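Local structure of acetyl-CoA acetyltransferase A (Ascaris suum, 6BJA) at residues 167-181 with 238-252. The protein probably catalyses, as a thiolase, the reversible transfer of an acetyl group between acetyl-CoA molecules, and binds coenzyme A. Numbering follows the deposited sequence.
Sequences EKTVKDYAFTREQLD and PAFLKDGSGTITAAN. With COA (coenzyme A), chain C; ACT (acetate ion), chain B.
The methyl CG2 of Thr-249 lies over the centre of one face of the Arg-177 guanidinium, 3.6 Å from CZ, while the Asp-181 carboxylate and a water occupy its edge. The Phe-240 ring has Ala-239 CB over one face, toward the rim, and coenzyme A C6P at its edge. In this part of the thiolase N-terminal domain, helices 162-172 and 177-197, joined by a Schellman motif at Ala-174 and a Thr-176/Gln-179 capping box, pack against the loop 238-252, whose Phe-240, Ala-250 and Ala-251 line the coenzyme A pocket. Arginine offers a face to a methyl and N-H groups to acceptors: Arg-177 NE forms a salt bridge with Asp-181 OD2 (2.8 Å). An asparagine amide both donates and accepts: Asn-252 ND2 bonds Thr-247 O and Asp-181 OD1 (2.9 Å), and OD1 takes Thr-249 N. Leu-180 CD2 packs on Ile-248 CG1 (3.9 Å), with Val-170 CG1 near Thr-247 CG2. On helix 162-172, buried Glu-167 is bent at chi2 (-77°), turning to the loop a carboxylate able to take three donors. Thr-247 OG1 donates to Glu-167 OE1 at 2.8 Å, whereas Glu-167 OE2 accepts Thr-247 N almost straight (178°), Ile-248 N from above the carboxylate plane, and a water 2.6 Å away.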
ATOM      1  N   GLU A 167      33.079   1.723  -3.841  1.00 17.15           N
ATOM      2  CA  GLU A 167      33.969   0.823  -4.573  1.00 17.67           C
ATOM      3  C   GLU A 167      34.930   1.599  -5.460  1.00 20.17           C
ATOM      4  O   GLU A 167      36.052   1.142  -5.713  1.00 19.15           O
ATOM      5  CB  GLU A 167      33.193  -0.176  -5.430  1.00 18.94           C
ATOM      6  CG  GLU A 167      32.431  -1.256  -4.686  1.00 20.13           C
ATOM      7  CD  GLU A 167      33.310  -2.394  -4.155  1.00 23.29           C
ATOM      8  OE1 GLU A 167      34.561  -2.283  -4.210  1.00 21.03           O
ATOM      9  OE2 GLU A 167      32.721  -3.383  -3.686  1.00 21.95           O
ATOM     10  N   LYS A 168      34.527   2.770  -5.949  1.00 19.00           N
ATOM     11  CA  LYS A 168      35.448   3.581  -6.737  1.00 18.42           C
ATOM     12  C   LYS A 168      36.669   3.983  -5.899  1.00 18.86           C
ATOM     13  O   LYS A 168      37.822   3.937  -6.368  1.00 19.42           O
ATOM     14  CB  LYS A 168      34.745   4.833  -7.304  1.00 22.14           C
ATOM     15  CG  LYS A 168      35.709   5.756  -8.059  1.00 23.13           C
ATOM     16  CD  LYS A 168      35.016   6.928  -8.691  1.00 25.56           C
ATOM     17  CE  LYS A 168      35.999   7.773  -9.501  1.00 24.95           C
ATOM     18  NZ  LYS A 168      37.118   8.337  -8.697  1.00 24.00           N
ATOM     19  N   THR A 169      36.430   4.328  -4.642  1.00 17.85           N
ATOM     20  CA  THR A 169      37.487   4.788  -3.754  1.00 17.06           C
ATOM     21  C   THR A 169      38.377   3.593  -3.416  1.00 18.36           C
ATOM     22  O   THR A 169      39.594   3.725  -3.328  1.00 18.16           O
ATOM     23  CB  THR A 169      36.897   5.449  -2.499  1.00 18.30           C
ATOM     24  OG1 THR A 169      36.070   6.555  -2.929  1.00 18.27           O
ATOM     25  CG2 THR A 169      38.009   5.939  -1.560  1.00 18.62           C
ATOM     26  N   VAL A 170      37.759   2.435  -3.236  1.00 17.12           N
ATOM     27  CA  VAL A 170      38.520   1.197  -3.032  1.00 16.82           C
ATOM     28  C   VAL A 170      39.526   1.038  -4.167  1.00 21.27           C
ATOM     29  O   VAL A 170      40.724   0.833  -3.920  1.00 19.38           O
ATOM     30  CB  VAL A 170      37.598  -0.045  -2.964  1.00 16.97           C
ATOM     31  CG1 VAL A 170      38.438  -1.331  -2.998  1.00 18.77           C
ATOM     32  CG2 VAL A 170      36.745  -0.028  -1.694  1.00 18.37           C
ATOM     33  N   LYS A 171      39.054   1.149  -5.405  1.00 17.50           N
ATOM     34  CA  LYS A 171      39.951   0.968  -6.545  1.00 20.07           C
ATOM     35  C   LYS A 171      41.019   2.069  -6.620  1.00 18.97           C
ATOM     36  O   LYS A 171      42.197   1.791  -6.914  1.00 21.48           O
ATOM     37  CB  LYS A 171      39.128   0.889  -7.831  1.00 21.88           C
ATOM     38  CG  LYS A 171      39.953   0.461  -9.031  1.00 33.06           C
ATOM     39  CD  LYS A 171      39.099   0.235 -10.266  1.00 43.10           C
ATOM     40  CE  LYS A 171      39.952  -0.316 -11.421  1.00 46.92           C
ATOM     41  NZ  LYS A 171      40.808  -1.475 -11.011  1.00 51.14           N
ATOM     42  N   ASP A 172      40.636   3.307  -6.330  1.00 19.06           N
ATOM     43  CA  ASP A 172      41.545   4.441  -6.429  1.00 19.93           C
ATOM     44  C   ASP A 172      42.745   4.326  -5.475  1.00 24.72           C
ATOM     45  O   ASP A 172      43.828   4.840  -5.772  1.00 24.66           O
ATOM     46  CB  ASP A 172      40.792   5.748  -6.153  1.00 21.11           C
ATOM     47  CG  ASP A 172      39.874   6.167  -7.306  1.00 24.22           C
ATOM     48  OD1 ASP A 172      39.986   5.640  -8.446  1.00 24.35           O
ATOM     49  OD2 ASP A 172      39.015   7.058  -7.064  1.00 24.94           O
ATOM     50  N   TYR A 173      42.552   3.650  -4.345  1.00 18.84           N
ATOM     51  CA  TYR A 173      43.615   3.449  -3.358  1.00 20.09           C
ATOM     52  C   TYR A 173      44.244   2.064  -3.440  1.00 22.41           C
ATOM     53  O   TYR A 173      45.129   1.756  -2.648  1.00 21.00           O
ATOM     54  CB  TYR A 173      43.075   3.664  -1.931  1.00 20.69           C
ATOM     55  CG  TYR A 173      42.967   5.110  -1.532  1.00 21.73           C
ATOM     56  CD1 TYR A 173      44.032   5.778  -0.954  1.00 22.14           C
ATOM     57  CD2 TYR A 173      41.795   5.816  -1.742  1.00 22.92           C
ATOM     58  CE1 TYR A 173      43.937   7.111  -0.598  1.00 26.26           C
ATOM     59  CE2 TYR A 173      41.689   7.144  -1.394  1.00 22.51           C
ATOM     60  CZ  TYR A 173      42.751   7.795  -0.817  1.00 25.62           C
ATOM     61  OH  TYR A 173      42.617   9.139  -0.486  1.00 25.92           O
ATOM     62  N   ALA A 174      43.755   1.242  -4.369  1.00 20.33           N
ATOM     63  CA  ALA A 174      44.196  -0.140  -4.544  1.00 20.84           C
ATOM     64  C   ALA A 174      43.993  -0.947  -3.266  1.00 18.50           C
ATOM     65  O   ALA A 174      44.763  -1.857  -2.940  1.00 19.35           O
ATOM     66  CB  ALA A 174      45.661  -0.174  -5.000  1.00 21.75           C
ATOM     67  N   PHE A 175      42.929  -0.624  -2.529  1.00 17.35           N
ATOM     68  CA  PHE A 175      42.580  -1.414  -1.366  1.00 16.43           C
ATOM     69  C   PHE A 175      42.022  -2.769  -1.779  1.00 17.55           C
ATOM     70  O   PHE A 175      41.535  -2.966  -2.895  1.00 19.76           O
ATOM     71  CB  PHE A 175      41.557  -0.685  -0.482  1.00 16.44           C
ATOM     72  CG  PHE A 175      42.103   0.514   0.246  1.00 18.40           C
ATOM     73  CD1 PHE A 175      43.354   0.513   0.845  1.00 22.72           C
ATOM     74  CD2 PHE A 175      41.332   1.654   0.365  1.00 17.65           C
ATOM     75  CE1 PHE A 175      43.820   1.647   1.532  1.00 22.71           C
ATOM     76  CE2 PHE A 175      41.792   2.768   1.050  1.00 18.27           C
ATOM     77  CZ  PHE A 175      43.020   2.774   1.632  1.00 20.52           C
ATOM     78  N   THR A 176      42.128  -3.716  -0.852  1.00 18.39           N
ATOM     79  CA  THR A 176      41.752  -5.096  -1.074  1.00 17.72           C
ATOM     80  C   THR A 176      40.677  -5.569  -0.116  1.00 18.18           C
ATOM     81  O   THR A 176      40.510  -5.026   0.985  1.00 18.20           O
ATOM     82  CB  THR A 176      42.971  -6.022  -0.911  1.00 17.30           C
ATOM     83  OG1 THR A 176      43.473  -5.910   0.432  1.00 18.13           O
ATOM     84  CG2 THR A 176      44.074  -5.644  -1.859  1.00 17.94           C
ATOM     85  N   ARG A 177      39.944  -6.586  -0.548  1.00 18.02           N
ATOM     86  CA  ARG A 177      39.001  -7.295   0.315  1.00 19.41           C
ATOM     87  C   ARG A 177      39.644  -7.651   1.649  1.00 20.46           C
ATOM     88  O   ARG A 177      39.046  -7.511   2.734  1.00 18.21           O
ATOM     89  CB  ARG A 177      38.514  -8.555  -0.405  1.00 21.03           C
ATOM     90  CG  ARG A 177      37.660  -9.497   0.392  1.00 19.98           C
ATOM     91  CD  ARG A 177      36.328  -8.868   0.829  1.00 20.95           C
ATOM     92  NE  ARG A 177      35.524  -9.854   1.541  1.00 20.59           N
ATOM     93  CZ  ARG A 177      34.680 -10.705   0.961  1.00 20.56           C
ATOM     94  NH1 ARG A 177      34.478 -10.682  -0.351  1.00 24.67           N
ATOM     95  NH2 ARG A 177      34.021 -11.584   1.691  1.00 22.73           N
ATOM     96  N   GLU A 178      40.883  -8.137   1.565  1.00 17.70           N
ATOM     97  CA  GLU A 178      41.613  -8.502   2.753  1.00 16.75           C
ATOM     98  C   GLU A 178      41.783  -7.344   3.731  1.00 17.62           C
ATOM     99  O   GLU A 178      41.559  -7.527   4.943  1.00 18.85           O
ATOM    100  CB  GLU A 178      42.983  -9.065   2.355  1.00 19.38           C
ATOM    101  CG  GLU A 178      42.909 -10.442   1.715  1.00 22.66           C
ATOM    102  CD  GLU A 178      42.559 -10.469   0.218  1.00 23.86           C
ATOM    103  OE1 GLU A 178      42.371  -9.406  -0.416  1.00 18.80           O
ATOM    104  OE2 GLU A 178      42.499 -11.596  -0.333  1.00 25.76           O
ATOM    105  N   GLN A 179      42.148  -6.164   3.234  1.00 16.82           N
ATOM    106  CA  GLN A 179      42.260  -4.979   4.091  1.00 15.99           C
ATOM    107  C   GLN A 179      40.912  -4.517   4.620  1.00 17.00           C
ATOM    108  O   GLN A 179      40.817  -4.149   5.792  1.00 17.58           O
ATOM    109  CB  GLN A 179      42.911  -3.821   3.362  1.00 17.65           C
ATOM    110  CG  GLN A 179      44.384  -4.048   3.009  1.00 17.02           C
ATOM    111  CD  GLN A 179      44.846  -3.075   1.986  1.00 17.76           C
ATOM    112  OE1 GLN A 179      44.444  -3.158   0.825  1.00 17.89           O
ATOM    113  NE2 GLN A 179      45.670  -2.114   2.399  1.00 17.69           N
ATOM    114  N   LEU A 180      39.886  -4.523   3.768  1.00 17.00           N
ATOM    115  CA  LEU A 180      38.558  -4.067   4.216  1.00 15.55           C
ATOM    116  C   LEU A 180      38.031  -4.983   5.326  1.00 16.33           C
ATOM    117  O   LEU A 180      37.487  -4.520   6.344  1.00 17.12           O
ATOM    118  CB  LEU A 180      37.554  -4.019   3.044  1.00 17.68           C
ATOM    119  CG  LEU A 180      37.457  -2.699   2.282  1.00 25.20           C
ATOM    120  CD1 LEU A 180      38.794  -2.189   1.835  1.00 23.42           C
ATOM    121  CD2 LEU A 180      36.519  -2.892   1.092  1.00 29.68           C
ATOM    122  N   ASP A 181      38.203  -6.290   5.150  1.00 17.12           N
ATOM    123  CA  ASP A 181      37.718  -7.255   6.140  1.00 18.55           C
ATOM    124  C   ASP A 181      38.529  -7.168   7.435  1.00 19.08           C
ATOM    125  O   ASP A 181      37.951  -7.204   8.525  1.00 19.02           O
ATOM    126  CB  ASP A 181      37.777  -8.689   5.589  1.00 21.11           C
ATOM    127  CG  ASP A 181      36.632  -9.007   4.644  1.00 23.76           C
ATOM    128  OD1 ASP A 181      35.682  -8.176   4.524  1.00 21.35           O
ATOM    129  OD2 ASP A 181      36.678 -10.105   4.040  1.00 23.45           O
ATOM    130  N   PRO A 238      30.371  -9.884  -2.418  1.00 26.55           N
ATOM    131  CA  PRO A 238      30.218  -8.428  -2.506  1.00 23.26           C
ATOM    132  C   PRO A 238      28.760  -8.036  -2.682  1.00 27.31           C
ATOM    133  O   PRO A 238      28.058  -8.671  -3.465  1.00 27.54           O
ATOM    134  CB  PRO A 238      31.050  -8.060  -3.728  1.00 26.74           C
ATOM    135  CG  PRO A 238      32.126  -9.102  -3.745  1.00 27.29           C
ATOM    136  CD  PRO A 238      31.471 -10.368  -3.272  1.00 28.23           C
ATOM    137  N   ALA A 239      28.330  -7.011  -1.951  1.00 25.28           N
ATOM    138  CA  ALA A 239      26.918  -6.637  -1.884  1.00 29.78           C
ATOM    139  C   ALA A 239      26.497  -5.610  -2.919  1.00 28.47           C
ATOM    140  O   ALA A 239      25.304  -5.485  -3.208  1.00 32.43           O
ATOM    141  CB  ALA A 239      26.606  -6.106  -0.510  1.00 26.94           C
ATOM    142  N   PHE A 240      27.455  -4.868  -3.457  1.00 24.75           N
ATOM    143  CA  PHE A 240      27.154  -3.723  -4.322  1.00 26.22           C
ATOM    144  C   PHE A 240      27.688  -3.854  -5.738  1.00 27.40           C
ATOM    145  O   PHE A 240      27.095  -3.320  -6.686  1.00 29.00           O
ATOM    146  CB  PHE A 240      27.706  -2.453  -3.683  1.00 25.10           C
ATOM    147  CG  PHE A 240      27.143  -2.187  -2.329  1.00 23.08           C
ATOM    148  CD1 PHE A 240      25.835  -1.774  -2.186  1.00 24.87           C
ATOM    149  CD2 PHE A 240      27.899  -2.377  -1.199  1.00 24.60           C
ATOM    150  CE1 PHE A 240      25.301  -1.542  -0.953  1.00 24.83           C
ATOM    151  CE2 PHE A 240      27.372  -2.152   0.048  1.00 25.27           C
ATOM    152  CZ  PHE A 240      26.055  -1.718   0.172  1.00 26.11           C
ATOM    153  N   LEU A 241      28.809  -4.557  -5.889  1.00 26.10           N
ATOM    154  CA  LEU A 241      29.465  -4.689  -7.176  1.00 27.64           C
ATOM    155  C   LEU A 241      29.707  -6.162  -7.419  1.00 30.34           C
ATOM    156  O   LEU A 241      30.423  -6.804  -6.656  1.00 28.28           O
ATOM    157  CB  LEU A 241      30.776  -3.892  -7.200  1.00 27.97           C
ATOM    158  CG  LEU A 241      31.634  -3.966  -8.460  1.00 27.45           C
ATOM    159  CD1 LEU A 241      30.845  -3.575  -9.702  1.00 27.43           C
ATOM    160  CD2 LEU A 241      32.861  -3.083  -8.306  1.00 27.24           C
ATOM    161  N   LYS A 242      29.100  -6.707  -8.470  1.00 33.46           N
ATOM    162  CA  LYS A 242      29.050  -8.157  -8.623  1.00 37.82           C
ATOM    163  C   LYS A 242      29.695  -8.634  -9.916  1.00 39.59           C
ATOM    164  O   LYS A 242      29.428  -9.740 -10.381  1.00 42.27           O
ATOM    165  CB  LYS A 242      27.597  -8.619  -8.542  1.00 41.17           C
ATOM    166  CG  LYS A 242      26.914  -8.182  -7.253  1.00 37.24           C
ATOM    167  CD  LYS A 242      25.414  -8.244  -7.366  1.00 47.36           C
ATOM    168  CE  LYS A 242      24.758  -7.769  -6.084  1.00 46.62           C
ATOM    169  NZ  LYS A 242      25.038  -8.712  -4.978  1.00 47.97           N
ATOM    170  N   ASP A 243      30.576  -7.803 -10.471  1.00 36.48           N
ATOM    171  CA  ASP A 243      31.242  -8.115 -11.728  1.00 38.79           C
ATOM    172  C   ASP A 243      32.551  -8.865 -11.494  1.00 41.23           C
ATOM    173  O   ASP A 243      33.334  -9.064 -12.425  1.00 46.93           O
ATOM    174  CB  ASP A 243      31.496  -6.831 -12.523  1.00 36.94           C
ATOM    175  CG  ASP A 243      32.594  -5.957 -11.926  1.00 39.50           C
ATOM    176  OD1 ASP A 243      33.092  -6.241 -10.809  1.00 34.29           O
ATOM    177  OD2 ASP A 243      32.947  -4.958 -12.590  1.00 36.82           O
ATOM    178  N   GLY A 244      32.792  -9.255 -10.245  1.00 37.14           N
ATOM    179  CA  GLY A 244      33.988  -9.987  -9.876  1.00 39.51           C
ATOM    180  C   GLY A 244      35.063  -9.146  -9.212  1.00 37.12           C
ATOM    181  O   GLY A 244      35.989  -9.696  -8.615  1.00 35.88           O
ATOM    182  N   SER A 245      34.937  -7.822  -9.297  1.00 29.09           N
ATOM    183  CA  SER A 245      35.947  -6.913  -8.751  1.00 27.86           C
ATOM    184  C   SER A 245      35.487  -6.278  -7.444  1.00 26.25           C
ATOM    185  O   SER A 245      36.186  -5.434  -6.880  1.00 28.65           O
ATOM    186  CB  SER A 245      36.274  -5.809  -9.738  1.00 31.98           C
ATOM    187  OG  SER A 245      35.171  -4.931  -9.874  1.00 33.56           O
ATOM    188  N   GLY A 246      34.321  -6.692  -6.968  1.00 26.97           N
ATOM    189  CA  GLY A 246      33.755  -6.127  -5.757  1.00 24.74           C
ATOM    190  C   GLY A 246      34.514  -6.489  -4.499  1.00 23.63           C
ATOM    191  O   GLY A 246      35.203  -7.512  -4.455  1.00 23.57           O
ATOM    192  N   THR A 247      34.390  -5.643  -3.476  1.00 20.55           N
ATOM    193  CA  THR A 247      35.106  -5.844  -2.212  1.00 20.51           C
ATOM    194  C   THR A 247      34.249  -5.546  -0.982  1.00 22.54           C
ATOM    195  O   THR A 247      34.496  -6.061   0.108  1.00 20.97           O
ATOM    196  CB  THR A 247      36.348  -4.951  -2.127  1.00 21.12           C
ATOM    197  OG1 THR A 247      35.948  -3.571  -2.147  1.00 22.36           O
ATOM    198  CG2 THR A 247      37.285  -5.210  -3.276  1.00 23.04           C
ATOM    199  N   ILE A 248      33.235  -4.704  -1.155  1.00 20.58           N
ATOM    200  CA  ILE A 248      32.418  -4.301  -0.024  1.00 20.65           C
ATOM    201  C   ILE A 248      31.274  -5.294   0.201  1.00 19.68           C
ATOM    202  O   ILE A 248      30.538  -5.652  -0.731  1.00 22.70           O
ATOM    203  CB  ILE A 248      31.871  -2.864  -0.230  1.00 20.90           C
ATOM    204  CG1 ILE A 248      33.037  -1.877  -0.375  1.00 21.82           C
ATOM    205  CG2 ILE A 248      30.967  -2.456   0.935  1.00 20.10           C
ATOM    206  CD1 ILE A 248      32.621  -0.432  -0.658  1.00 21.23           C
ATOM    207  N   THR A 249      31.135  -5.722   1.452  1.00 22.22           N
ATOM    208  CA  THR A 249      30.169  -6.736   1.850  1.00 20.76           C
ATOM    209  C   THR A 249      29.340  -6.243   3.015  1.00 20.64           C
ATOM    210  O   THR A 249      29.649  -5.209   3.604  1.00 22.46           O
ATOM    211  CB  THR A 249      30.843  -8.027   2.306  1.00 21.59           C
ATOM    212  OG1 THR A 249      31.460  -7.802   3.572  1.00 21.61           O
ATOM    213  CG2 THR A 249      31.888  -8.473   1.305  1.00 21.79           C
ATOM    214  N   ALA A 250      28.344  -7.030   3.405  1.00 22.83           N
ATOM    215  CA  ALA A 250      27.542  -6.676   4.576  1.00 23.75           C
ATOM    216  C   ALA A 250      28.409  -6.559   5.818  1.00 24.62           C
ATOM    217  O   ALA A 250      28.097  -5.768   6.702  1.00 27.43           O
ATOM    218  CB  ALA A 250      26.431  -7.690   4.801  1.00 26.49           C
ATOM    219  N   ALA A 251      29.500  -7.328   5.895  1.00 22.29           N
ATOM    220  CA  ALA A 251      30.326  -7.341   7.085  1.00 21.93           C
ATOM    221  C   ALA A 251      31.281  -6.151   7.151  1.00 21.42           C
ATOM    222  O   ALA A 251      31.582  -5.690   8.245  1.00 23.78           O
ATOM    223  CB  ALA A 251      31.127  -8.658   7.172  1.00 23.42           C
ATOM    224  N   ASN A 252      31.751  -5.634   6.014  1.00 20.24           N
ATOM    225  CA  ASN A 252      32.723  -4.537   6.089  1.00 19.42           C
ATOM    226  C   ASN A 252      32.069  -3.207   5.730  1.00 21.36           C
ATOM    227  O   ASN A 252      32.753  -2.204   5.547  1.00 23.38           O
ATOM    228  CB  ASN A 252      33.984  -4.823   5.239  1.00 18.91           C
ATOM    229  CG  ASN A 252      33.707  -5.024   3.771  1.00 17.88           C
ATOM    230  OD1 ASN A 252      32.888  -4.337   3.196  1.00 19.99           O
ATOM    231  ND2 ASN A 252      34.466  -5.946   3.131  1.00 18.31           N
TER
HETATM  232  N1A COA C 402      29.878 -10.799  10.286  1.00 31.00           N
HETATM  233  C2A COA C 402      29.605 -11.929   9.608  1.00 34.65           C
HETATM  234  N3A COA C 402      28.581 -12.052   8.751  1.00 32.95           N
HETATM  235  C4A COA C 402      27.748 -11.019   8.509  1.00 35.27           C
HETATM  236  C5A COA C 402      27.978  -9.746   9.198  1.00 32.14           C
HETATM  237  C6A COA C 402      29.126  -9.685  10.130  1.00 30.25           C
HETATM  238  N6A COA C 402      29.425  -8.558  10.807  1.00 31.93           N
HETATM  239  N7A COA C 402      27.010  -8.908   8.774  1.00 31.67           N
HETATM  240  C8A COA C 402      26.233  -9.590   7.892  1.00 36.73           C
HETATM  241  N9A COA C 402      26.685 -10.858   7.732  1.00 40.14           N
HETATM  242  C1B COA C 402      26.125 -11.941   6.879  1.00 45.70           C
HETATM  243  C2B COA C 402      24.790 -12.389   7.450  1.00 50.65           C
HETATM  244  O2B COA C 402      24.922 -13.570   8.244  1.00 50.14           O
HETATM  245  C3B COA C 402      23.903 -12.656   6.253  1.00 58.53           C
HETATM  246  O3B COA C 402      23.646 -14.065   6.189  1.00 65.12           O
HETATM  247  P3B COA C 402      24.076 -15.083   5.025  1.00 62.67           P
HETATM  248  O7A COA C 402      25.542 -14.877   4.724  1.00 67.12           O
HETATM  249  O8A COA C 402      23.857 -16.491   5.530  1.00 64.96           O
HETATM  250  O9A COA C 402      23.248 -14.828   3.790  1.00 66.58           O
HETATM  251  C4B COA C 402      24.616 -11.990   5.074  1.00 54.50           C
HETATM  252  O4B COA C 402      25.892 -11.528   5.528  1.00 43.13           O
HETATM  253  C5B COA C 402      23.832 -10.773   4.622  1.00 58.40           C
HETATM  254  O5B COA C 402      23.872  -9.857   5.713  1.00 64.62           O
HETATM  255  P1A COA C 402      22.556  -9.249   6.421  1.00 78.47           P
HETATM  256  O1A COA C 402      21.555 -10.314   6.799  1.00 79.16           O
HETATM  257  O2A COA C 402      22.942  -8.445   7.644  1.00 68.38           O
HETATM  258  O3A COA C 402      21.855  -8.296   5.354  1.00 83.33           O
HETATM  259  P2A COA C 402      20.303  -7.928   5.535  1.00105.96           P
HETATM  260  O4A COA C 402      19.447  -9.160   5.335  1.00 94.80           O
HETATM  261  O5A COA C 402      20.045  -7.294   6.887  1.00 80.25           O
HETATM  262  O6A COA C 402      20.044  -6.861   4.374  1.00 87.79           O
HETATM  263  CBP COA C 402      20.183  -4.503   4.397  1.00 69.54           C
HETATM  264  CCP COA C 402      20.969  -5.788   4.247  1.00 75.01           C
HETATM  265  CDP COA C 402      19.145  -4.481   3.299  1.00 63.57           C
HETATM  266  CEP COA C 402      19.405  -4.462   5.716  1.00 63.96           C
HETATM  267  CAP COA C 402      21.110  -3.299   4.152  1.00 64.25           C
HETATM  268  OAP COA C 402      20.289  -2.126   4.045  1.00 62.87           O
HETATM  269  C9P COA C 402      22.171  -3.109   5.216  1.00 62.39           C
HETATM  270  O9P COA C 402      22.100  -3.668   6.300  1.00 58.03           O
HETATM  271  N8P COA C 402      23.211  -2.307   4.973  1.00 56.77           N
HETATM  272  C7P COA C 402      23.446  -1.589   3.737  1.00 45.94           C
HETATM  273  C6P COA C 402      24.885  -1.092   3.701  1.00 46.57           C
HETATM  274  C5P COA C 402      24.866   0.409   3.795  1.00 47.71           C
HETATM  275  O5P COA C 402      24.919   1.106   2.785  1.00 47.66           O
HETATM  276  N4P COA C 402      24.748   0.906   5.019  1.00 41.00           N
HETATM  277  C3P COA C 402      24.620   2.337   5.222  1.00 42.64           C
HETATM  278  C2P COA C 402      25.910   3.044   5.562  1.00 42.06           C
HETATM  279  S1P COA C 402      26.052   4.557   4.591  1.00 55.52           S
HETATM  280  C   ACT B 401      33.265 -13.900  -2.277  1.00 32.48           C
HETATM  281  O   ACT B 401      32.276 -13.906  -3.051  1.00 38.79           O
HETATM  282  OXT ACT B 401      34.051 -12.931  -2.389  1.00 33.16           O
HETATM  283  CH3 ACT B 401      33.500 -15.005  -1.291  1.00 32.56           C
HETATM  284  O   HOH W   1      30.421  -4.617  -3.293  1.00 23.64           O
HETATM  285  O   HOH W   2      35.928  -9.549  -2.635  1.00 22.68           O
HETATM  286  O   HOH W   3      33.264  -9.532   4.297  1.00 22.32           O